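Local coordinates for protein Rna-directed RNA polymerase (PDB 3ZED) that probably catalyses RNA-templated synthesis of RNA from ribonucleoside triphosphates during viral replication, existing both free and covalently linked to the genomic RNA, at residues L578-E581 with R582-S586; A607-I610 with V611-E614; I647-T650 with G651-D654; L675-Q678 with T679-I683. All coordinates share one frame; numbering follows the deposited sequence. Where two conformers were deposited one is given.

Contact 1 of 4, residues L578-E581 with R582-S586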
loop_
_atom_site.group_PDB
_atom_site.type_symbol
_atom_site.label_atom_id
_atom_site.label_comp_id
_atom_site.label_asym_id
_atom_site.label_seq_id
_atom_site.Cartn_x
_atom_site.Cartn_y
_atom_site.Cartn_z
ATOM N N LEU B 578 -19.063 -2.262 8.126
ATOM C CA LEU B 578 -17.791 -1.740 8.609
ATOM C C LEU B 578 -17.626 -2.085 10.074
ATOM O O LEU B 578 -18.599 -1.929 10.821
ATOM C CB LEU B 578 -17.731 -0.209 8.405
ATOM C CG LEU B 578 -16.374 0.428 8.692
ATOM C CD1 LEU B 578 -15.297 -0.072 7.694
ATOM C CD2 LEU B 578 -16.479 1.918 8.625
ATOM N N GLU B 579 -16.426 -2.578 10.480
ATOM C CA GLU B 579 -16.126 -2.899 11.876
ATOM C C GLU B 579 -16.573 -1.732 12.757
ATOM O O GLU B 579 -16.295 -0.582 12.412
ATOM C CB GLU B 579 -14.627 -3.188 12.055
ATOM C CG GLU B 579 -14.336 -4.234 13.124
ATOM C CD GLU B 579 -14.754 -5.655 12.797
ATOM O OE1 GLU B 579 -14.954 -5.962 11.601
ATOM O OE2 GLU B 579 -14.925 -6.458 13.738
ATOM N N ASN B 580 -17.323 -2.016 13.834
ATOM C CA ASN B 580 -17.917 -1.018 14.738
ATOM C C ASN B 580 -16.981 0.146 15.152
ATOM O O ASN B 580 -17.386 1.306 15.022
ATOM C CB ASN B 580 -18.511 -1.662 15.988
ATOM C CG ASN B 580 -19.221 -0.654 16.882
ATOM O OD1 ASN B 580 -20.157 0.028 16.474
ATOM N ND2 ASN B 580 -18.705 -0.434 18.071
ATOM N N GLU B 581 -15.768 -0.147 15.630
ATOM C CA GLU B 581 -14.811 0.879 16.086
ATOM C C GLU B 581 -14.455 1.868 14.961
ATOM O O GLU B 581 -14.386 3.068 15.206
ATOM C CB GLU B 581 -13.543 0.213 16.634
ATOM C CG GLU B 581 -12.781 1.053 17.646
ATOM C CD GLU B 581 -11.603 0.327 18.280
ATOM O OE1 GLU B 581 -10.560 0.169 17.602
ATOM O OE2 GLU B 581 -11.734 -0.105 19.450
ATOM N N ARG B 582 -14.257 1.369 13.744
ATOM C CA ARG B 582 -13.983 2.191 12.559
ATOM C C ARG B 582 -15.205 3.045 12.187
ATOM O O ARG B 582 -15.055 4.220 11.862
ATOM C CB ARG B 582 -13.610 1.300 11.359
ATOM C CG ARG B 582 -12.310 0.564 11.554
ATOM C CD ARG B 582 -11.932 -0.122 10.262
ATOM N NE ARG B 582 -10.811 -1.027 10.492
ATOM C CZ ARG B 582 -9.768 -1.152 9.682
ATOM N NH1 ARG B 582 -9.697 -0.436 8.562
ATOM N NH2 ARG B 582 -8.795 -2.008 9.972
ATOM N N LEU B 583 -16.410 2.448 12.249
ATOM C CA LEU B 583 -17.667 3.133 11.956
ATOM C C LEU B 583 -17.867 4.316 12.907
ATOM O O LEU B 583 -18.114 5.428 12.448
ATOM C CB LEU B 583 -18.849 2.141 12.067
ATOM C CG LEU B 583 -20.247 2.636 11.666
ATOM C CD1 LEU B 583 -20.357 2.834 10.139
ATOM C CD2 LEU B 583 -21.309 1.642 12.117
ATOM N N ILE B 584 -17.712 4.087 14.213
ATOM C CA ILE B 584 -17.861 5.107 15.260
ATOM C C ILE B 584 -16.799 6.212 15.098
ATOM O O ILE B 584 -17.169 7.383 15.108
ATOM C CB ILE B 584 -17.837 4.460 16.665
ATOM C CG1 ILE B 584 -19.021 3.476 16.871
ATOM C CG2 ILE B 584 -17.746 5.483 17.816
ATOM C CD1 ILE B 584 -20.490 4.052 16.925
ATOM N N ALA B 585 -15.520 5.856 14.895
ATOM C CA ALA B 585 -14.452 6.853 14.729
ATOM C C ALA B 585 -14.740 7.776 13.540
ATOM O O ALA B 585 -14.590 8.990 13.654
ATOM C CB ALA B 585 -13.100 6.163 14.549
ATOM N N SER B 586 -15.196 7.196 12.433
ATOM C CA SER B 586 -15.530 7.919 11.197
ATOM C C SER B 586 -16.786 8.816 11.381
ATOM O O SER B 586 -16.806 9.943 10.870
ATOM C CB SER B 586 -15.710 6.940 10.046
ATOM O OG SER B 586 -15.821 7.649 8.827
#
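Three carbonyl oxygens, those of Glu579, Asn580 and Glu581, are satisfied in turn by the amides of Leu583, Ile584 and Ala585. Leu583 N lies 3.0 Å from Glu579 O, Ile584 N 2.9 Å from Asn580 O, and Ala585 N 3.0 Å from Glu581 O. Leu578 crosses Arg582 at about a right angle, its CG 3.9 Å from Arg582 CB, while its CD2 methyl comes to 3.7 Å from Leu583 N. With CG anti to the backbone N (chi1 -176°), Asn580 brings its amide toward Ile584, and OD1 rests 3.7 Å from Ile584 CG1; its ND2 makes a weak hydrogen bond to Gln149. In the conformer described, Glu579 turns its carboxylate away from the helix, to the hydroxyl of Ser564 and the guanidinium of Arg519. The buried Ser586 hydroxyl is hydrogen-bonded to Glu661. Arg582 extends away too, toward a long, weak pairing with Asp559. The residue types suit the setting: Leu578 and Leu583 pack on helix 604-621, Ile584 on helix 143-156, and the exposed positions Glu581 and Arg582 are charged. Such a run of i to i+4 bonds is the first turn of an alpha-helix, here helix 580-588 directly following strand 573-578, with Glu579 at the N-cap position.

Contact 2 of 4, residues A607-I610 with V611-E614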
loop_
_atom_site.group_PDB
_atom_site.type_symbol
_atom_site.label_atom_id
_atom_site.label_comp_id
_atom_site.label_asym_id
_atom_site.label_seq_id
_atom_site.Cartn_x
_atom_site.Cartn_y
_atom_site.Cartn_z
ATOM N N ALA B 607 -22.670 19.328 -1.250
ATOM C CA ALA B 607 -22.815 17.982 -1.802
ATOM C C ALA B 607 -22.056 16.989 -0.911
ATOM O O ALA B 607 -22.586 15.915 -0.606
ATOM C CB ALA B 607 -22.295 17.930 -3.233
ATOM N N TYR B 608 -20.832 17.383 -0.449
ATOM C CA TYR B 608 -19.980 16.589 0.443
ATOM C C TYR B 608 -20.743 16.266 1.737
ATOM O O TYR B 608 -20.623 15.156 2.242
ATOM C CB TYR B 608 -18.634 17.312 0.754
ATOM C CG TYR B 608 -17.999 16.833 2.044
ATOM C CD1 TYR B 608 -17.227 15.675 2.075
ATOM C CD2 TYR B 608 -18.275 17.466 3.255
ATOM C CE1 TYR B 608 -16.728 15.172 3.273
ATOM C CE2 TYR B 608 -17.805 16.957 4.461
ATOM C CZ TYR B 608 -17.025 15.816 4.465
ATOM O OH TYR B 608 -16.553 15.329 5.660
ATOM N N GLN B 609 -21.509 17.238 2.264
ATOM C CA GLN B 609 -22.320 17.114 3.478
ATOM C C GLN B 609 -23.322 15.974 3.354
ATOM O O GLN B 609 -23.457 15.177 4.287
ATOM C CB GLN B 609 -23.060 18.434 3.772
ATOM C CG GLN B 609 -22.143 19.570 4.237
ATOM C CD GLN B 609 -21.491 19.300 5.582
ATOM O OE1 GLN B 609 -22.154 18.971 6.580
ATOM N NE2 GLN B 609 -20.173 19.435 5.627
ATOM N N ILE B 610 -23.997 15.874 2.196
ATOM C CA ILE B 610 -24.948 14.795 1.914
ATOM C C ILE B 610 -24.173 13.462 1.793
ATOM O O ILE B 610 -24.608 12.459 2.369
ATOM C CB ILE B 610 -25.778 15.101 0.640
ATOM C CG1 ILE B 610 -26.660 16.366 0.851
ATOM C CG2 ILE B 610 -26.604 13.872 0.195
ATOM C CD1 ILE B 610 -27.060 17.092 -0.402
ATOM N N VAL B 611 -23.050 13.462 1.034
ATOM C CA VAL B 611 -22.194 12.295 0.803
ATOM C C VAL B 611 -21.741 11.680 2.163
ATOM O O VAL B 611 -21.871 10.478 2.352
ATOM C CB VAL B 611 -20.994 12.639 -0.128
ATOM C CG1 VAL B 611 -19.955 11.512 -0.167
ATOM C CG2 VAL B 611 -21.475 12.954 -1.549
ATOM N N ARG B 612 -21.250 12.506 3.089
ATOM C CA ARG B 612 -20.772 12.101 4.418
ATOM C C ARG B 612 -21.815 11.248 5.171
ATOM O O ARG B 612 -21.474 10.177 5.654
ATOM C CB ARG B 612 -20.401 13.348 5.237
ATOM C CG ARG B 612 -20.149 13.085 6.719
ATOM C CD ARG B 612 -20.441 14.323 7.542
ATOM N NE ARG B 612 -19.358 15.296 7.431
ATOM C CZ ARG B 612 -19.292 16.418 8.128
ATOM N NH1 ARG B 612 -20.251 16.727 8.993
ATOM N NH2 ARG B 612 -18.260 17.233 7.980
ATOM N N TYR B 613 -23.071 11.721 5.253
ATOM C CA TYR B 613 -24.146 11.013 5.945
ATOM C C TYR B 613 -24.654 9.800 5.156
ATOM O O TYR B 613 -24.994 8.812 5.778
ATOM C CB TYR B 613 -25.286 11.970 6.299
ATOM C CG TYR B 613 -24.835 12.993 7.317
ATOM C CD1 TYR B 613 -24.402 12.600 8.586
ATOM C CD2 TYR B 613 -24.735 14.341 6.983
ATOM C CE1 TYR B 613 -23.914 13.524 9.504
ATOM C CE2 TYR B 613 -24.235 15.276 7.891
ATOM C CZ TYR B 613 -23.825 14.861 9.151
ATOM O OH TYR B 613 -23.400 15.771 10.084
ATOM N N GLU B 614 -24.639 9.830 3.814
ATOM C CA GLU B 614 -25.050 8.682 3.014
ATOM C C GLU B 614 -24.003 7.562 3.067
ATOM O O GLU B 614 -24.379 6.398 3.201
ATOM C CB GLU B 614 -25.322 9.083 1.547
ATOM C CG GLU B 614 -26.547 9.960 1.325
ATOM C CD GLU B 614 -27.892 9.330 1.633
ATOM O OE1 GLU B 614 -28.255 9.234 2.825
ATOM O OE2 GLU B 614 -28.605 8.966 0.677
#
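Tyr608 and Arg612 meet one helical turn apart, the phenol oxygen lying at the edge of the guanidinium and in its plane. Arg612 NE reaches Tyr608 OH at 3.3 Å and Arg612 NH2 reaches the same oxygen at 3.5 Å, both weak bonds; ring and guanidinium stand nearly perpendicular, 86° apart. A bend at chi3 (-77°) turns the arginine's end back to the tyrosine. Gln609 runs alongside in the same direction and sets its NE2 over one face of the guanidinium, 3.7 Å from Arg612 NH2. Beside them, Tyr613 CD2 comes to 3.1 Å from Gln609 O, the oxygen approaching the ring obliquely. Beneath these side chains run the i to i+4 bonds of helix 604-621 in the thumb: Val611 N to Ala607 O at 3.0 Å, Arg612 N to Tyr608 O at 2.9 Å, Glu614 N to Ile610 O at 3.0 Å. Ile610 and Val611, branched and apolar, suit the buried side facing Leu653. In the second shell, Lys591 O is hydrogen-bonded to Tyr608 OH, and Asp124 holds Tyr613 OH while making a long, weak pair with Arg612. Glu614, its stem beside Ile610 CG2, is buried but paired with Arg617 and Arg639.

Contact 3 of 4, residues I647-T650 with G651-D654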
loop_
_atom_site.group_PDB
_atom_site.type_symbol
_atom_site.label_atom_id
_atom_site.label_comp_id
_atom_site.label_asym_id
_atom_site.label_seq_id
_atom_site.Cartn_x
_atom_site.Cartn_y
_atom_site.Cartn_z
ATOM N N ILE B 647 -29.423 24.896 -5.753
ATOM C CA ILE B 647 -28.145 24.548 -6.389
ATOM C C ILE B 647 -28.210 23.082 -6.840
ATOM O O ILE B 647 -28.637 22.228 -6.060
ATOM C CB ILE B 647 -26.897 24.838 -5.479
ATOM C CG1 ILE B 647 -27.035 26.150 -4.677
ATOM C CG2 ILE B 647 -25.597 24.846 -6.304
ATOM C CD1 ILE B 647 -26.267 26.193 -3.345
ATOM N N ASP B 648 -27.805 22.801 -8.095
ATOM C CA ASP B 648 -27.777 21.442 -8.652
ATOM C C ASP B 648 -26.406 20.771 -8.398
ATOM O O ASP B 648 -25.374 21.232 -8.906
ATOM C CB ASP B 648 -28.111 21.443 -10.155
ATOM C CG ASP B 648 -28.221 20.063 -10.796
ATOM O OD1 ASP B 648 -28.746 19.134 -10.131
ATOM O OD2 ASP B 648 -27.821 19.923 -11.976
ATOM N N VAL B 649 -26.416 19.685 -7.599
ATOM C CA VAL B 649 -25.214 18.938 -7.198
ATOM C C VAL B 649 -25.257 17.484 -7.709
ATOM O O VAL B 649 -24.443 16.668 -7.271
ATOM C CB VAL B 649 -25.014 18.976 -5.661
ATOM C CG1 VAL B 649 -24.736 20.388 -5.167
ATOM C CG2 VAL B 649 -26.192 18.349 -4.922
ATOM N N THR B 650 -26.195 17.169 -8.637
ATOM C CA THR B 650 -26.417 15.840 -9.222
ATOM C C THR B 650 -25.090 15.214 -9.700
ATOM O O THR B 650 -24.837 14.052 -9.380
ATOM C CB THR B 650 -27.481 15.920 -10.332
ATOM O OG1 THR B 650 -28.685 16.433 -9.753
ATOM C CG2 THR B 650 -27.778 14.569 -10.982
ATOM N N GLY B 651 -24.255 15.991 -10.400
ATOM C CA GLY B 651 -22.954 15.541 -10.895
ATOM C C GLY B 651 -22.016 15.087 -9.789
ATOM O O GLY B 651 -21.356 14.050 -9.921
ATOM N N PHE B 652 -21.970 15.862 -8.681
ATOM C CA PHE B 652 -21.168 15.565 -7.500
ATOM C C PHE B 652 -21.700 14.336 -6.777
ATOM O O PHE B 652 -20.896 13.507 -6.368
ATOM C CB PHE B 652 -21.135 16.757 -6.531
ATOM C CG PHE B 652 -20.459 17.997 -7.052
ATOM C CD1 PHE B 652 -19.136 17.956 -7.493
ATOM C CD2 PHE B 652 -21.119 19.222 -7.045
ATOM C CE1 PHE B 652 -18.502 19.108 -7.956
ATOM C CE2 PHE B 652 -20.483 20.376 -7.506
ATOM C CZ PHE B 652 -19.178 20.310 -7.957
ATOM N N LEU B 653 -23.043 14.206 -6.635
ATOM C CA LEU B 653 -23.672 13.066 -5.970
ATOM C C LEU B 653 -23.526 11.778 -6.808
ATOM O O LEU B 653 -23.461 10.693 -6.220
ATOM C CB LEU B 653 -25.132 13.336 -5.615
ATOM C CG LEU B 653 -25.415 14.391 -4.525
ATOM C CD1 LEU B 653 -26.907 14.542 -4.294
ATOM C CD2 LEU B 653 -24.729 14.058 -3.202
ATOM N N ASP B 654 -23.428 11.886 -8.150
ATOM C CA ASP B 654 -23.200 10.732 -9.026
ATOM C C ASP B 654 -21.740 10.310 -8.907
ATOM O O ASP B 654 -21.443 9.116 -8.775
ATOM C CB ASP B 654 -23.557 11.032 -10.507
ATOM C CG ASP B 654 -25.027 11.255 -10.850
ATOM O OD1 ASP B 654 -25.885 10.531 -10.303
ATOM O OD2 ASP B 654 -25.308 12.092 -11.741
#
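Asp654, lying side by side with Thr650 and pointing the same way, has its OD1 gripped by two hydroxyls, that of Thr670 and, more weakly, that of Ser672. The other carboxylate oxygen faces back along the helix: Asp654 OD2 sits 3.6 Å from the methyl Thr650 CG2. It is also 3.1 Å from Thr650 O, two acceptors that cannot bond to each other, while OD1 has its hydroxyl partners. The first torsion of Thr650 (chi1 -59°) puts OG1 beside the backbone N and CG2 on the Asp654 side. The hydroxyl donates to Asp648 OD1 at 2.7 Å, meeting that oxygen on its syn side, 19° out of the carboxylate plane. A threonine suits this exposed spot, since one branch lies beside Asp654 while the hydroxyl bonds to Asp648.

Two backbone bonds tie the turn together: Leu653 N to Val649 O at 2.9 Å and Asp654 N to Thr650 O at 2.9 Å. On the apolar flank Val649 CG2 touches Leu653 CD1 at 3.9 Å, the two side chains crossing obliquely, and Val649 CB lies 4.1 Å from Phe652 CD2. Val649 and Phe652 touch Ala607 of helix 604-621 and Leu653 touches Val611 there, while Val649 also reaches Leu642 and Leu653 touches Arg639, both on helix 625-645. Valine at the N-cap position has no side-chain oxygen to offer the first amides; its branched apolar side chain packs instead. The whole is the opening turn of a short alpha-helix, 650-654, laid by its apolar side against the longer helices of the thumb.

Contact 4 of 4, residues L675-Q678 with T679-I683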
loop_
_atom_site.group_PDB
_atom_site.type_symbol
_atom_site.label_atom_id
_atom_site.label_comp_id
_atom_site.label_asym_id
_atom_site.label_seq_id
_atom_site.Cartn_x
_atom_site.Cartn_y
_atom_site.Cartn_z
ATOM N N LEU B 675 -30.654 7.045 -0.111
ATOM C CA LEU B 675 -30.418 5.627 0.164
ATOM C C LEU B 675 -31.743 4.917 0.539
ATOM O O LEU B 675 -32.513 5.434 1.359
ATOM C CB LEU B 675 -29.414 5.531 1.334
ATOM C CG LEU B 675 -28.773 4.186 1.637
ATOM C CD1 LEU B 675 -27.467 4.398 2.351
ATOM C CD2 LEU B 675 -29.668 3.311 2.515
ATOM N N THR B 676 -31.995 3.755 -0.061
ATOM C CA THR B 676 -33.170 2.912 0.226
ATOM C C THR B 676 -32.681 1.476 0.386
ATOM O O THR B 676 -31.490 1.206 0.174
ATOM C CB THR B 676 -34.247 3.007 -0.880
ATOM O OG1 THR B 676 -33.712 2.528 -2.114
ATOM C CG2 THR B 676 -34.858 4.403 -1.033
ATOM N N ASN B 677 -33.594 0.543 0.694
ATOM C CA ASN B 677 -33.218 -0.863 0.784
ATOM C C ASN B 677 -32.640 -1.382 -0.567
ATOM O O ASN B 677 -31.755 -2.224 -0.541
ATOM C CB ASN B 677 -34.403 -1.725 1.227
ATOM C CG ASN B 677 -33.987 -3.130 1.524
ATOM O OD1 ASN B 677 -33.215 -3.379 2.439
ATOM N ND2 ASN B 677 -34.377 -4.049 0.673
ATOM N N GLN B 678 -33.128 -0.878 -1.731
ATOM C CA GLN B 678 -32.619 -1.313 -3.053
ATOM C C GLN B 678 -31.120 -0.983 -3.230
ATOM O O GLN B 678 -30.401 -1.763 -3.861
ATOM C CB GLN B 678 -33.437 -0.724 -4.214
ATOM C CG GLN B 678 -33.139 -1.378 -5.588
ATOM C CD GLN B 678 -33.394 -2.871 -5.614
ATOM O OE1 GLN B 678 -34.494 -3.361 -5.297
ATOM N NE2 GLN B 678 -32.373 -3.640 -5.977
ATOM N N THR B 679 -30.644 0.140 -2.645
ATOM C CA THR B 679 -29.227 0.520 -2.679
ATOM C C THR B 679 -28.375 -0.561 -1.991
ATOM O O THR B 679 -27.286 -0.899 -2.464
ATOM C CB THR B 679 -28.986 1.882 -1.970
ATOM O OG1 THR B 679 -29.971 2.834 -2.347
ATOM C CG2 THR B 679 -27.600 2.429 -2.221
ATOM N N LEU B 680 -28.884 -1.072 -0.857
ATOM C CA LEU B 680 -28.201 -2.084 -0.052
ATOM C C LEU B 680 -28.218 -3.433 -0.748
ATOM O O LEU B 680 -27.220 -4.154 -0.672
ATOM C CB LEU B 680 -28.833 -2.162 1.344
ATOM C CG LEU B 680 -28.682 -0.891 2.199
ATOM C CD1 LEU B 680 -29.368 -1.056 3.513
ATOM C CD2 LEU B 680 -27.213 -0.501 2.377
ATOM N N VAL B 681 -29.318 -3.750 -1.464
ATOM C CA VAL B 681 -29.445 -4.977 -2.251
ATOM C C VAL B 681 -28.411 -4.907 -3.405
ATOM O O VAL B 681 -27.665 -5.859 -3.581
ATOM C CB VAL B 681 -30.906 -5.213 -2.772
ATOM C CG1 VAL B 681 -30.971 -6.324 -3.825
ATOM C CG2 VAL B 681 -31.861 -5.516 -1.623
ATOM N N ASP B 682 -28.344 -3.763 -4.132
ATOM C CA ASP B 682 -27.439 -3.560 -5.284
ATOM C C ASP B 682 -25.951 -3.672 -4.919
ATOM O O ASP B 682 -25.211 -4.319 -5.655
ATOM C CB ASP B 682 -27.673 -2.201 -5.971
ATOM C CG ASP B 682 -29.043 -2.000 -6.616
ATOM O OD1 ASP B 682 -29.807 -2.999 -6.740
ATOM O OD2 ASP B 682 -29.367 -0.843 -6.960
ATOM N N ILE B 683 -25.515 -3.070 -3.796
ATOM C CA ILE B 683 -24.104 -3.115 -3.425
ATOM C C ILE B 683 -23.683 -4.545 -3.007
ATOM O O ILE B 683 -22.494 -4.847 -2.975
ATOM C CB ILE B 683 -23.739 -2.058 -2.341
ATOM C CG1 ILE B 683 -24.429 -2.319 -0.984
ATOM C CG2 ILE B 683 -24.002 -0.651 -2.857
ATOM C CD1 ILE B 683 -23.906 -1.509 0.194
#
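Thr679 OG1 accepts a hydrogen bond from Thr676 N at 3.2 Å, almost perfectly straight at 176°; with Thr676 at the N-cap position and Thr679 three residues on, this is one half of a capping box. Within the next residues, Gln678 NE2 donates to Asp682 OD1 at 2.8 Å. The glutamine chain bends at chi2 (59°) to bring its amide there; the acceptor lies in the amide plane, whereas the donor meets the syn side of the carboxylate 34° out of plane. Amide and acid suit this exposed edge. The buried Asn677 amide is satisfied at both ends, OD1 by Leu541 N and ND2 by Gln570 OE1.

The backbone contributes Val681 N to Asn677 O at 3.0 Å and Asp682 N to Gln678 O at 2.9 Å, preceded by a weak bond from Thr679 N to Thr676 O at 3.1 Å.

The apolar contact is looser, Leu675 CD2 lying 4.3 Å from Leu680 CG. Val681 CG2 rests in plain van der Waals contact 3.7 Å from Asn677 ND2.

Helix 677-683 thus starts beside helix 604-621, where Leu675 and Thr679 both touch Leu618, while Leu680 packs on Tyr540 and Trp622 in loops.

All four contacts belong to the thumb and follow one another along the chain, away from the potassium sites and the predicted GTP-binding residues. Contact 2, on helix 604-621, touches two of the others, at different places. Contact 3 packs on it through Ala607 CB, 3.7 Å from Phe652 CB, and through Val611 CG2, 3.8 Å from Leu653 CD2. Contact 4 joins it by a probable hydrogen bond, Glu614 OE2 to Leu675 N at 2.9 Å. Contact 1 does not touch contact 2 (nearest atoms about 6 Å, centres 17 Å), but its leucines lie on Ile616 and Val619, farther along the same helix. Contacts 1 and 3 are farthest apart, with centres 27 Å from each other.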